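Local coordinates for protein mitochondrial association factor 1 (Toxoplasma gondii, PDB 6BXS) that probably takes part in the parasite's association with host mitochondria and is built on a macro domain, a fold that binds ADP-ribose in many relatives, at residues 9-14 / 267-272; 39-44 / 162-167; 109-114 / 121-126; 214-219 / 254-259. One frame throughout, in Å; residues are numbered along the deposited sequence.

Interaction 1. Residues 9-14 / 267-272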
loop_
_atom_site.group_PDB
_atom_site.type_symbol
_atom_site.label_atom_id
_atom_site.label_comp_id
_atom_site.label_asym_id
_atom_site.label_seq_id
_atom_site.Cartn_x
_atom_site.Cartn_y
_atom_site.Cartn_z
ATOM N N LEU A 9 13.437 1.648 13.753
ATOM C CA LEU A 9 14.541 2.553 13.454
ATOM C C LEU A 9 14.021 3.787 12.725
ATOM O O LEU A 9 13.430 3.680 11.650
ATOM C CB LEU A 9 15.608 1.847 12.613
ATOM C CG LEU A 9 16.716 2.715 12.008
ATOM C CD1 LEU A 9 17.525 3.421 13.088
ATOM C CD2 LEU A 9 17.618 1.866 11.124
ATOM N N THR A 10 14.249 4.956 13.318
ATOM C CA THR A 10 13.772 6.218 12.764
ATOM C C THR A 10 14.942 7.061 12.269
ATOM O O THR A 10 15.899 7.303 13.007
ATOM C CB THR A 10 12.965 7.015 13.806
ATOM O OG1 THR A 10 11.884 6.211 14.293
ATOM C CG2 THR A 10 12.404 8.292 13.196
ATOM N N LEU A 11 14.856 7.501 11.016
ATOM C CA LEU A 11 15.900 8.310 10.395
ATOM C C LEU A 11 15.298 9.512 9.676
ATOM O O LEU A 11 14.267 9.397 9.015
ATOM C CB LEU A 11 16.716 7.466 9.413
ATOM C CG LEU A 11 17.474 6.282 10.020
ATOM C CD1 LEU A 11 18.088 5.425 8.925
ATOM C CD2 LEU A 11 18.547 6.758 10.985
ATOM N N ARG A 12 15.952 10.663 9.809
ATOM C CA ARG A 12 15.476 11.895 9.192
ATOM C C ARG A 12 16.078 12.073 7.806
ATOM O O ARG A 12 17.259 11.803 7.595
ATOM C CB ARG A 12 15.818 13.100 10.067
ATOM C CG ARG A 12 15.336 14.426 9.505
ATOM C CD ARG A 12 15.166 15.452 10.610
ATOM N NE ARG A 12 14.063 15.095 11.499
ATOM C CZ ARG A 12 13.936 15.514 12.754
ATOM N NH1 ARG A 12 14.849 16.310 13.296
ATOM N NH2 ARG A 12 12.892 15.129 13.475
ATOM N N PHE A 13 15.255 12.532 6.867
ATOM C CA PHE A 13 15.665 12.667 5.475
ATOM C C PHE A 13 15.438 14.081 4.968
ATOM O O PHE A 13 14.300 14.532 4.843
ATOM C CB PHE A 13 14.902 11.668 4.604
ATOM C CG PHE A 13 15.295 10.243 4.844
ATOM C CD1 PHE A 13 14.709 9.511 5.863
ATOM C CD2 PHE A 13 16.258 9.637 4.056
ATOM C CE1 PHE A 13 15.074 8.199 6.087
ATOM C CE2 PHE A 13 16.624 8.327 4.276
ATOM C CZ PHE A 13 16.034 7.607 5.293
ATOM N N THR A 14 16.529 14.779 4.678
ATOM C CA THR A 14 16.443 16.137 4.166
ATOM C C THR A 14 15.972 16.126 2.714
ATOM O O THR A 14 15.452 17.123 2.216
ATOM C CB THR A 14 17.796 16.871 4.267
ATOM O OG1 THR A 14 17.622 18.251 3.924
ATOM C CG2 THR A 14 18.824 16.248 3.343
ATOM N N GLY A 267 18.068 2.068 -0.275
ATOM C CA GLY A 267 17.714 2.879 -1.424
ATOM C C GLY A 267 17.553 4.338 -1.045
ATOM O O GLY A 267 18.028 5.230 -1.749
ATOM N N LEU A 268 16.885 4.581 0.077
ATOM C CA LEU A 268 16.647 5.940 0.546
ATOM C C LEU A 268 17.911 6.559 1.140
ATOM O O LEU A 268 18.134 7.761 1.006
ATOM C CB LEU A 268 15.513 5.956 1.574
ATOM C CG LEU A 268 14.105 6.074 0.982
ATOM C CD1 LEU A 268 13.044 5.749 2.027
ATOM C CD2 LEU A 268 13.871 7.467 0.407
ATOM N N MET A 269 18.729 5.741 1.798
ATOM C CA MET A 269 20.036 6.189 2.277
ATOM C C MET A 269 20.846 6.744 1.114
ATOM O O MET A 269 21.523 7.764 1.240
ATOM C CB MET A 269 20.807 5.043 2.938
ATOM C CG MET A 269 20.318 4.642 4.325
ATOM S SD MET A 269 20.700 5.851 5.607
ATOM C CE MET A 269 19.110 6.645 5.781
ATOM N N GLU A 270 20.769 6.059 -0.023
ATOM C CA GLU A 270 21.493 6.465 -1.219
ATOM C C GLU A 270 20.938 7.773 -1.776
ATOM O O GLU A 270 21.692 8.626 -2.239
ATOM C CB GLU A 270 21.426 5.364 -2.279
ATOM C CG GLU A 270 22.264 5.645 -3.520
ATOM C CD GLU A 270 22.535 4.401 -4.349
ATOM O OE1 GLU A 270 22.689 3.305 -3.767
ATOM O OE2 GLU A 270 22.592 4.520 -5.592
ATOM N N SER A 271 19.618 7.926 -1.724
ATOM C CA SER A 271 18.973 9.157 -2.170
ATOM C C SER A 271 19.382 10.329 -1.285
ATOM O O SER A 271 19.620 11.433 -1.774
ATOM C CB SER A 271 17.453 9.001 -2.166
ATOM O OG SER A 271 17.018 8.225 -3.268
ATOM N N GLU A 272 19.455 10.079 0.018
ATOM C CA GLU A 272 19.861 11.094 0.983
ATOM C C GLU A 272 21.296 11.535 0.717
ATOM O O GLU A 272 21.602 12.728 0.718
ATOM C CB GLU A 272 19.728 10.553 2.411
ATOM C CG GLU A 272 20.134 11.520 3.519
ATOM C CD GLU A 272 19.111 12.615 3.760
ATOM O OE1 GLU A 272 18.228 12.814 2.899
ATOM O OE2 GLU A 272 19.185 13.271 4.820
#
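L11 meets M269 through CD1, 3.5 Å from M269 CE. The two side chains cross at about a right angle. R12 starts its side chain away from the helix; its NE bonds weakly to N20 and its NH1 forms a salt bridge with a bound sulfate, probably from the crystallisation liquor. F13 carries its ring to the helix. Its CZ touches M269 CE at 3.3 Å, obliquely to the ring. M269 is bent at chi2 and again at chi3 (102°), and the second bend places CE against the ring. L268 O lies at the ring edge, 3.6 Å from F13 CE2; L268 CB is 3.8 Å from the same carbon. This is strand-on-helix packing at the margin of the macro domain. Strand 8-13 is an outermost strand of the central sheet, paired with strand 19-24, and helix 263-276 is the last helix of the chain. Where the strand ends, T14 N donates to E272 OE2 at 3.1 Å, nearly straight (170°), meeting the syn lone pair of OE2. T14 CG2 also sits 3.3 Å from E272 OE2. E272 OE1 accepts a second backbone bond from C15 N, just beyond T14.

Interaction 2. Residues 39-44 / 162-167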
loop_
_atom_site.group_PDB
_atom_site.type_symbol
_atom_site.label_atom_id
_atom_site.label_comp_id
_atom_site.label_asym_id
_atom_site.label_seq_id
_atom_site.Cartn_x
_atom_site.Cartn_y
_atom_site.Cartn_z
ATOM N N PRO A 39 -1.299 -4.244 18.047
ATOM C CA PRO A 39 -2.474 -4.425 18.911
ATOM C C PRO A 39 -2.814 -3.188 19.743
ATOM O O PRO A 39 -3.964 -3.031 20.155
ATOM C CB PRO A 39 -2.065 -5.591 19.818
ATOM C CG PRO A 39 -0.580 -5.570 19.827
ATOM C CD PRO A 39 -0.168 -5.090 18.470
ATOM N N SER A 40 -1.825 -2.331 19.981
ATOM C CA SER A 40 -2.022 -1.124 20.777
ATOM C C SER A 40 -1.348 0.075 20.118
ATOM O O SER A 40 -0.319 0.554 20.591
ATOM C CB SER A 40 -1.477 -1.320 22.194
ATOM O OG SER A 40 -2.185 -2.344 22.870
ATOM N N PRO A 41 -1.932 0.564 19.015
ATOM C CA PRO A 41 -1.370 1.704 18.287
ATOM C C PRO A 41 -1.672 3.034 18.966
ATOM O O PRO A 41 -2.707 3.165 19.624
ATOM C CB PRO A 41 -2.061 1.617 16.928
ATOM C CG PRO A 41 -3.393 1.027 17.242
ATOM C CD PRO A 41 -3.176 0.076 18.392
ATOM N N SER A 42 -0.778 4.003 18.807
ATOM C CA SER A 42 -0.989 5.344 19.340
ATOM C C SER A 42 -1.583 6.259 18.273
ATOM O O SER A 42 -2.106 7.330 18.583
ATOM C CB SER A 42 0.324 5.924 19.865
ATOM O OG SER A 42 1.347 5.839 18.888
ATOM N N LYS A 43 -1.497 5.828 17.017
ATOM C CA LYS A 43 -2.035 6.597 15.902
ATOM C C LYS A 43 -2.642 5.671 14.853
ATOM O O LYS A 43 -2.476 4.450 14.911
ATOM C CB LYS A 43 -0.944 7.468 15.279
ATOM C CG LYS A 43 0.167 6.686 14.604
ATOM C CD LYS A 43 1.390 7.553 14.342
ATOM C CE LYS A 43 2.087 7.939 15.638
ATOM N NZ LYS A 43 3.494 8.364 15.414
ATOM N N ARG A 44 -3.348 6.264 13.897
ATOM C CA ARG A 44 -4.055 5.498 12.881
ATOM C C ARG A 44 -3.142 5.186 11.699
ATOM O O ARG A 44 -2.930 6.026 10.823
ATOM C CB ARG A 44 -5.291 6.257 12.404
ATOM C CG ARG A 44 -6.174 6.787 13.529
ATOM C CD ARG A 44 -7.402 7.493 12.974
ATOM N NE ARG A 44 -7.986 6.729 11.876
ATOM C CZ ARG A 44 -8.799 5.689 12.032
ATOM N NH1 ARG A 44 -9.261 5.051 10.966
ATOM N NH2 ARG A 44 -9.155 5.283 13.244
ATOM N N GLU A 162 -10.070 0.223 16.994
ATOM C CA GLU A 162 -10.659 1.222 16.101
ATOM C C GLU A 162 -9.632 1.888 15.183
ATOM O O GLU A 162 -9.958 2.291 14.066
ATOM C CB GLU A 162 -11.371 2.298 16.929
ATOM C CG GLU A 162 -12.225 3.269 16.125
ATOM C CD GLU A 162 -12.230 4.668 16.715
ATOM O OE1 GLU A 162 -11.192 5.362 16.621
ATOM O OE2 GLU A 162 -13.270 5.074 17.277
ATOM N N MET A 163 -8.394 2.004 15.655
ATOM C CA MET A 163 -7.358 2.720 14.914
ATOM C C MET A 163 -6.758 1.908 13.764
ATOM O O MET A 163 -5.979 2.442 12.973
ATOM C CB MET A 163 -6.235 3.147 15.860
ATOM C CG MET A 163 -6.641 4.197 16.880
ATOM S SD MET A 163 -5.234 4.755 17.858
ATOM C CE MET A 163 -5.992 6.062 18.822
ATOM N N ASN A 164 -7.118 0.629 13.674
ATOM C CA ASN A 164 -6.552 -0.263 12.662
ATOM C C ASN A 164 -7.515 -0.569 11.512
ATOM O O ASN A 164 -7.318 -1.535 10.778
ATOM C CB ASN A 164 -6.112 -1.580 13.314
ATOM C CG ASN A 164 -4.956 -1.398 14.278
ATOM O OD1 ASN A 164 -4.183 -0.449 14.166
ATOM N ND2 ASN A 164 -4.830 -2.318 15.229
ATOM N N ASP A 165 -8.538 0.263 11.343
ATOM C CA ASP A 165 -9.630 -0.056 10.424
ATOM C C ASP A 165 -9.503 0.613 9.054
ATOM O O ASP A 165 -10.498 0.775 8.346
ATOM C CB ASP A 165 -10.966 0.333 11.058
ATOM C CG ASP A 165 -11.094 1.823 11.283
ATOM O OD1 ASP A 165 -10.076 2.540 11.174
ATOM O OD2 ASP A 165 -12.216 2.278 11.581
ATOM N N VAL A 166 -8.287 1.008 8.689
ATOM C CA VAL A 166 -8.008 1.478 7.334
ATOM C C VAL A 166 -6.870 0.674 6.724
ATOM O O VAL A 166 -5.826 0.485 7.349
ATOM C CB VAL A 166 -7.637 2.972 7.300
ATOM C CG1 VAL A 166 -7.313 3.412 5.873
ATOM C CG2 VAL A 166 -8.766 3.816 7.865
ATOM N N MET A 167 -7.085 0.203 5.499
ATOM C CA MET A 167 -6.048 -0.486 4.745
ATOM C C MET A 167 -5.962 0.106 3.351
ATOM O O MET A 167 -6.910 0.728 2.872
ATOM C CB MET A 167 -6.327 -1.992 4.660
ATOM C CG MET A 167 -7.593 -2.363 3.894
ATOM S SD MET A 167 -7.702 -4.128 3.519
ATOM C CE MET A 167 -6.475 -4.299 2.223
#
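R44 joins E162 and D165 in a polar contact between two loops, each of which leads into a strand of the central sheet. Segment 39-44 runs up to strand 45-50, and segment 162-167 enters the neighbouring strand 166-170. R44 NH1 donates to D165 OD1 at 2.6 Å and forms a salt bridge with it. The syn lone pair of OD1 is used, and the carboxylate stands 75° from the guanidinium plane. R44 NH2 donates to the backbone O of E162 at 3.2 Å, coming from above that carbonyl's plane. E162 OE1 adds only a long salt bridge to NH2. The R44 chain bends at chi3 (44°), which sets NE out of line with the extended part before it; NE itself bonds to P210 O. V166 CG2 touches NH1 at 3.4 Å near the guanidinium edge. From segment 39-44, P41 CG packs on M163 CB at 3.8 Å and also meets N164 OD1, tip to tip. N164 ND2 bonds to D38 O and P158 O. The extended M163 side chain carries SD to 3.5 Å from P41 O. E162 O and D165 OD1 are two acceptors only 2.9 Å apart, and R44 donates to both. D165 OD2 has a second salt bridge, to K209. Two positive groups around D165 would be expected to stabilise its carboxylate in the charged form.

Interaction 3. Residues 109-114 / 121-126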
loop_
_atom_site.group_PDB
_atom_site.type_symbol
_atom_site.label_atom_id
_atom_site.label_comp_id
_atom_site.label_asym_id
_atom_site.label_seq_id
_atom_site.Cartn_x
_atom_site.Cartn_y
_atom_site.Cartn_z
ATOM N N VAL A 109 -12.260 8.285 -6.160
ATOM C CA VAL A 109 -13.607 7.778 -6.401
ATOM C C VAL A 109 -14.025 6.900 -5.231
ATOM O O VAL A 109 -13.196 6.532 -4.397
ATOM C CB VAL A 109 -13.701 6.999 -7.726
ATOM C CG1 VAL A 109 -13.433 7.940 -8.892
ATOM C CG2 VAL A 109 -12.736 5.821 -7.749
ATOM N N GLU A 110 -15.309 6.558 -5.175
ATOM C CA GLU A 110 -15.894 6.056 -3.939
ATOM C C GLU A 110 -17.187 5.270 -4.152
ATOM O O GLU A 110 -17.992 5.599 -5.022
ATOM C CB GLU A 110 -16.152 7.244 -3.007
ATOM C CG GLU A 110 -16.677 6.909 -1.628
ATOM C CD GLU A 110 -16.989 8.164 -0.826
ATOM O OE1 GLU A 110 -16.232 9.152 -0.940
ATOM O OE2 GLU A 110 -17.996 8.170 -0.089
ATOM N N ILE A 111 -17.368 4.229 -3.345
ATOM C CA ILE A 111 -18.634 3.503 -3.270
ATOM C C ILE A 111 -18.863 3.030 -1.838
ATOM O O ILE A 111 -17.912 2.740 -1.111
ATOM C CB ILE A 111 -18.684 2.282 -4.224
ATOM C CG1 ILE A 111 -17.466 1.374 -4.029
ATOM C CG2 ILE A 111 -18.794 2.730 -5.678
ATOM C CD1 ILE A 111 -17.729 0.183 -3.140
ATOM N N ASP A 112 -20.127 2.960 -1.435
ATOM C CA ASP A 112 -20.475 2.533 -0.085
ATOM C C ASP A 112 -20.572 1.012 -0.013
ATOM O O ASP A 112 -21.664 0.444 -0.041
ATOM C CB ASP A 112 -21.791 3.176 0.356
ATOM C CG ASP A 112 -22.145 2.855 1.794
ATOM O OD1 ASP A 112 -21.261 2.388 2.545
ATOM O OD2 ASP A 112 -23.310 3.079 2.177
ATOM N N SER A 113 -19.419 0.359 0.083
ATOM C CA SER A 113 -19.361 -1.097 0.107
ATOM C C SER A 113 -20.048 -1.682 1.342
ATOM O O SER A 113 -20.496 -2.829 1.325
ATOM C CB SER A 113 -17.905 -1.567 0.049
ATOM O OG SER A 113 -17.110 -0.872 0.994
ATOM N N GLY A 114 -20.140 -0.885 2.402
ATOM C CA GLY A 114 -20.728 -1.336 3.652
ATOM C C GLY A 114 -22.197 -1.698 3.540
ATOM O O GLY A 114 -22.745 -2.378 4.407
ATOM N N ALA A 121 -16.514 -1.369 5.017
ATOM C CA ALA A 121 -17.500 -0.343 5.348
ATOM C C ALA A 121 -17.627 0.672 4.218
ATOM O O ALA A 121 -18.727 1.101 3.869
ATOM C CB ALA A 121 -17.119 0.358 6.639
ATOM N N ARG A 122 -16.485 1.067 3.665
ATOM C CA ARG A 122 -16.453 1.998 2.547
ATOM C C ARG A 122 -15.166 1.791 1.763
ATOM O O ARG A 122 -14.133 1.450 2.341
ATOM C CB ARG A 122 -16.564 3.438 3.039
ATOM C CG ARG A 122 -17.029 4.411 1.972
ATOM C CD ARG A 122 -17.805 5.557 2.576
ATOM N NE ARG A 122 -18.496 6.345 1.555
ATOM C CZ ARG A 122 -19.816 6.384 1.371
ATOM N NH1 ARG A 122 -20.642 5.689 2.144
ATOM N NH2 ARG A 122 -20.316 7.141 0.403
ATOM N N SER A 123 -15.234 1.989 0.449
ATOM C CA SER A 123 -14.111 1.683 -0.431
ATOM C C SER A 123 -13.816 2.823 -1.392
ATOM O O SER A 123 -14.726 3.406 -1.983
ATOM C CB SER A 123 -14.389 0.400 -1.214
ATOM O OG SER A 123 -14.619 -0.684 -0.335
ATOM N N PHE A 124 -12.529 3.121 -1.546
ATOM C CA PHE A 124 -12.069 4.221 -2.380
ATOM C C PHE A 124 -11.055 3.719 -3.396
ATOM O O PHE A 124 -10.481 2.646 -3.229
ATOM C CB PHE A 124 -11.435 5.323 -1.523
ATOM C CG PHE A 124 -12.344 5.872 -0.459
ATOM C CD1 PHE A 124 -12.569 5.168 0.713
ATOM C CD2 PHE A 124 -12.960 7.101 -0.623
ATOM C CE1 PHE A 124 -13.401 5.676 1.695
ATOM C CE2 PHE A 124 -13.790 7.613 0.356
ATOM C CZ PHE A 124 -14.010 6.902 1.515
ATOM N N ALA A 125 -10.832 4.505 -4.443
ATOM C CA ALA A 125 -9.782 4.212 -5.409
ATOM C C ALA A 125 -9.212 5.501 -5.993
ATOM O O ALA A 125 -9.858 6.549 -5.968
ATOM C CB ALA A 125 -10.302 3.313 -6.508
ATOM N N TYR A 126 -7.998 5.406 -6.524
ATOM C CA TYR A 126 -7.272 6.567 -7.021
ATOM C C TYR A 126 -6.141 6.096 -7.926
ATOM O O TYR A 126 -5.401 5.178 -7.571
ATOM C CB TYR A 126 -6.731 7.391 -5.843
ATOM C CG TYR A 126 -5.913 8.619 -6.208
ATOM C CD1 TYR A 126 -4.600 8.505 -6.652
ATOM C CD2 TYR A 126 -6.443 9.893 -6.068
ATOM C CE1 TYR A 126 -3.851 9.624 -6.974
ATOM C CE2 TYR A 126 -5.700 11.019 -6.383
ATOM C CZ TYR A 126 -4.405 10.878 -6.835
ATOM O OH TYR A 126 -3.662 11.995 -7.149
HETATM O O HOH W 1 -20.238 4.071 4.816
#
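V109 pairs with A125 and I111 with S123 as antiparallel hydrogen-bonded pairs, with E110 and F124 as the non-hydrogen-bonded pair between them; the strand axes lie 4.8 Å apart at 159°. On the E110-F124 face, R122 grips E110 side-on: NE and NH2 both donate to OE2, at 2.5 and 2.6 Å. These lengths are short, so their exact values are doubtful. OE2 lies close to the guanidinium plane, but the carboxylate is turned 80° to that plane. The E110 chain is extended, with CG anti to the backbone N (chi1 -176°), and runs side by side with F124. OE1 comes to 3.2 Å from F124 CE2. R122 NH1 forms a salt bridge with D112 OD1 at 3.4 Å, and a water links the same two atoms. On the other face, V109 CG2 packs on A125 CB at 3.7 Å. Past the strand, S113 OG shares a hydrogen bond of 2.8 Å with S123 OG, which also bonds to H150 ND1. L97 of helix 83-103 covers I111, S123 and A125. G114 N bonds weakly to A121 O where the chain turns. A121 and R122 together face I151, which makes a classic beta bulge. The whole is a beta hairpin, with strand 109-111 forming an outer edge of the macro domain's mixed sheet.

Interaction 4. Residues 214-219 / 254-259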
loop_
_atom_site.group_PDB
_atom_site.type_symbol
_atom_site.label_atom_id
_atom_site.label_comp_id
_atom_site.label_asym_id
_atom_site.label_seq_id
_atom_site.Cartn_x
_atom_site.Cartn_y
_atom_site.Cartn_z
ATOM N N ILE A 214 1.277 5.634 7.045
ATOM C CA ILE A 214 1.141 4.490 6.153
ATOM C C ILE A 214 2.320 3.535 6.314
ATOM O O ILE A 214 3.482 3.949 6.311
ATOM C CB ILE A 214 1.016 4.919 4.673
ATOM C CG1 ILE A 214 2.070 5.967 4.312
ATOM C CG2 ILE A 214 -0.380 5.463 4.408
ATOM C CD1 ILE A 214 2.098 6.309 2.830
ATOM N N ARG A 215 1.997 2.254 6.472
ATOM C CA ARG A 215 2.993 1.202 6.623
ATOM C C ARG A 215 3.171 0.472 5.296
ATOM O O ARG A 215 2.254 -0.200 4.821
ATOM C CB ARG A 215 2.573 0.232 7.730
ATOM C CG ARG A 215 3.553 -0.898 7.994
ATOM C CD ARG A 215 3.219 -1.615 9.296
ATOM N NE ARG A 215 3.322 -0.725 10.452
ATOM C CZ ARG A 215 3.046 -1.077 11.704
ATOM N NH1 ARG A 215 2.642 -2.310 11.983
ATOM N NH2 ARG A 215 3.171 -0.192 12.684
ATOM N N LEU A 216 4.356 0.610 4.709
ATOM C CA LEU A 216 4.621 0.131 3.356
ATOM C C LEU A 216 5.533 -1.091 3.325
ATOM O O LEU A 216 6.477 -1.179 4.110
ATOM C CB LEU A 216 5.266 1.242 2.523
ATOM C CG LEU A 216 4.476 2.541 2.375
ATOM C CD1 LEU A 216 5.375 3.664 1.890
ATOM C CD2 LEU A 216 3.325 2.331 1.418
ATOM N N PRO A 217 5.257 -2.038 2.415
ATOM C CA PRO A 217 6.271 -3.043 2.090
ATOM C C PRO A 217 7.211 -2.495 1.025
ATOM O O PRO A 217 6.982 -1.383 0.545
ATOM C CB PRO A 217 5.443 -4.207 1.552
ATOM C CG PRO A 217 4.299 -3.531 0.878
ATOM C CD PRO A 217 3.987 -2.311 1.716
ATOM N N LEU A 218 8.245 -3.243 0.662
ATOM C CA LEU A 218 9.024 -2.905 -0.521
ATOM C C LEU A 218 8.272 -3.423 -1.740
ATOM O O LEU A 218 8.350 -4.606 -2.075
ATOM C CB LEU A 218 10.429 -3.498 -0.458
ATOM C CG LEU A 218 11.304 -3.198 -1.680
ATOM C CD1 LEU A 218 11.726 -1.733 -1.705
ATOM C CD2 LEU A 218 12.513 -4.117 -1.709
ATOM N N LEU A 219 7.532 -2.533 -2.391
ATOM C CA LEU A 219 6.690 -2.909 -3.518
ATOM C C LEU A 219 7.516 -3.456 -4.676
ATOM O O LEU A 219 8.627 -2.994 -4.936
ATOM C CB LEU A 219 5.861 -1.709 -3.977
ATOM C CG LEU A 219 4.793 -1.261 -2.978
ATOM C CD1 LEU A 219 4.338 0.156 -3.275
ATOM C CD2 LEU A 219 3.611 -2.216 -2.999
ATOM N N LEU A 254 5.606 8.069 7.170
ATOM C CA LEU A 254 6.007 6.905 6.387
ATOM C C LEU A 254 6.679 5.846 7.258
ATOM O O LEU A 254 7.601 6.145 8.021
ATOM C CB LEU A 254 6.956 7.314 5.258
ATOM C CG LEU A 254 6.387 8.176 4.130
ATOM C CD1 LEU A 254 7.485 8.521 3.136
ATOM C CD2 LEU A 254 5.242 7.474 3.429
ATOM N N GLN A 255 6.202 4.612 7.135
ATOM C CA GLN A 255 6.820 3.462 7.782
ATOM C C GLN A 255 7.081 2.384 6.740
ATOM O O GLN A 255 6.225 2.116 5.896
ATOM C CB GLN A 255 5.930 2.905 8.893
ATOM C CG GLN A 255 5.454 3.930 9.900
ATOM C CD GLN A 255 4.541 3.322 10.946
ATOM O OE1 GLN A 255 4.224 2.132 10.895
ATOM N NE2 GLN A 255 4.114 4.134 11.904
ATOM N N PHE A 256 8.260 1.772 6.799
ATOM C CA PHE A 256 8.608 0.681 5.896
ATOM C C PHE A 256 8.777 -0.629 6.653
ATOM O O PHE A 256 9.513 -0.703 7.638
ATOM C CB PHE A 256 9.883 1.009 5.121
ATOM C CG PHE A 256 9.676 2.004 4.019
ATOM C CD1 PHE A 256 9.228 1.592 2.776
ATOM C CD2 PHE A 256 9.922 3.351 4.224
ATOM C CE1 PHE A 256 9.030 2.504 1.758
ATOM C CE2 PHE A 256 9.726 4.266 3.208
ATOM C CZ PHE A 256 9.280 3.842 1.974
ATOM N N MET A 257 8.087 -1.659 6.177
ATOM C CA MET A 257 8.167 -2.986 6.770
ATOM C C MET A 257 9.521 -3.610 6.466
ATOM O O MET A 257 10.271 -3.101 5.631
ATOM C CB MET A 257 7.038 -3.871 6.245
ATOM C CG MET A 257 5.652 -3.294 6.487
ATOM S SD MET A 257 4.356 -4.153 5.582
ATOM C CE MET A 257 4.446 -5.781 6.325
ATOM N N TYR A 258 9.826 -4.718 7.132
ATOM C CA TYR A 258 11.152 -5.312 7.044
ATOM C C TYR A 258 11.233 -6.450 6.036
ATOM O O TYR A 258 10.325 -7.272 5.932
ATOM C CB TYR A 258 11.591 -5.832 8.411
ATOM C CG TYR A 258 12.976 -6.441 8.402
ATOM C CD1 TYR A 258 14.107 -5.642 8.514
ATOM C CD2 TYR A 258 13.154 -7.812 8.271
ATOM C CE1 TYR A 258 15.376 -6.193 8.502
ATOM C CE2 TYR A 258 14.418 -8.372 8.257
ATOM C CZ TYR A 258 15.525 -7.558 8.374
ATOM O OH TYR A 258 16.786 -8.111 8.362
ATOM N N GLU A 259 12.333 -6.472 5.291
ATOM C CA GLU A 259 12.738 -7.648 4.536
ATOM C C GLU A 259 14.257 -7.788 4.680
ATOM O O GLU A 259 14.962 -6.780 4.782
ATOM C CB GLU A 259 12.305 -7.549 3.068
ATOM C CG GLU A 259 12.625 -6.230 2.372
ATOM C CD GLU A 259 14.032 -6.167 1.808
ATOM O OE1 GLU A 259 14.624 -7.232 1.526
ATOM O OE2 GLU A 259 14.543 -5.042 1.639
#
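I214 and L254, R215 and Q255, and L216 and F256 pair as parallel neighbours in a beta-alpha-beta unit, whose connecting helix is 230-248. Q255 N donates to I214 O, L216 N to Q255 O at 2.7 Å, and M257 N to L216 O at 2.7 Å and nearly straight (176°). On one face of the sheet R215 meets Q255. R215 NE and NH2 both donate to Q255 OE1, at 3.0 and 3.1 Å. OE1 lies in the guanidinium plane, and the amide is nearly coplanar with it (26°). The R215 chain bends at chi3 (-62°), which turns NE out of the extended line. NH2 also pairs with D38 and NH1 bonds to P35 O, while Q255 NE2 is held by E253. In macro domains, loops that follow the C-terminal ends of such central parallel strands help to line the ADP-ribose pocket; 217-219 and 257-259 follow the strand ends and would be expected to lie near such a pocket. On the other, apolar face, I214 CD1 and L254 CD2 are 3.4 Å apart, tighter than usual, the side chains side by side. L216 CD1 touches F256 CE1 at 3.8 Å, and V241 of helix 230-248 packs on L254 and F256. M257, just past its strand, brings CG to 3.5 Å from R215 CG. L218 CD2 approaches E259 OE2 at 4.0 Å; E259 OE1 bonds to S261 OG and OE2 to T263 N.

All four contacts reach one mixed sheet. Interactions 1 and 3 involve its two outermost strands, with centres 34 Å apart on opposite sides of the chain's centre. Interaction 4 lies deeper, with its centre about 8 Å from that of the chain. It touches interaction 1 directly: F256 CE2 packs on L268 CD1 at 3.8 Å, and strand 253-256 precedes helix 263-276. Interactions 2 and 4 do not touch, though their nearest atoms are about 5 Å apart. D38 connects them, bonding N164 through its backbone O and R215 through its carboxylate. H150 links 2 and 3, pairing with M167 by backbone and with S123 by side chain.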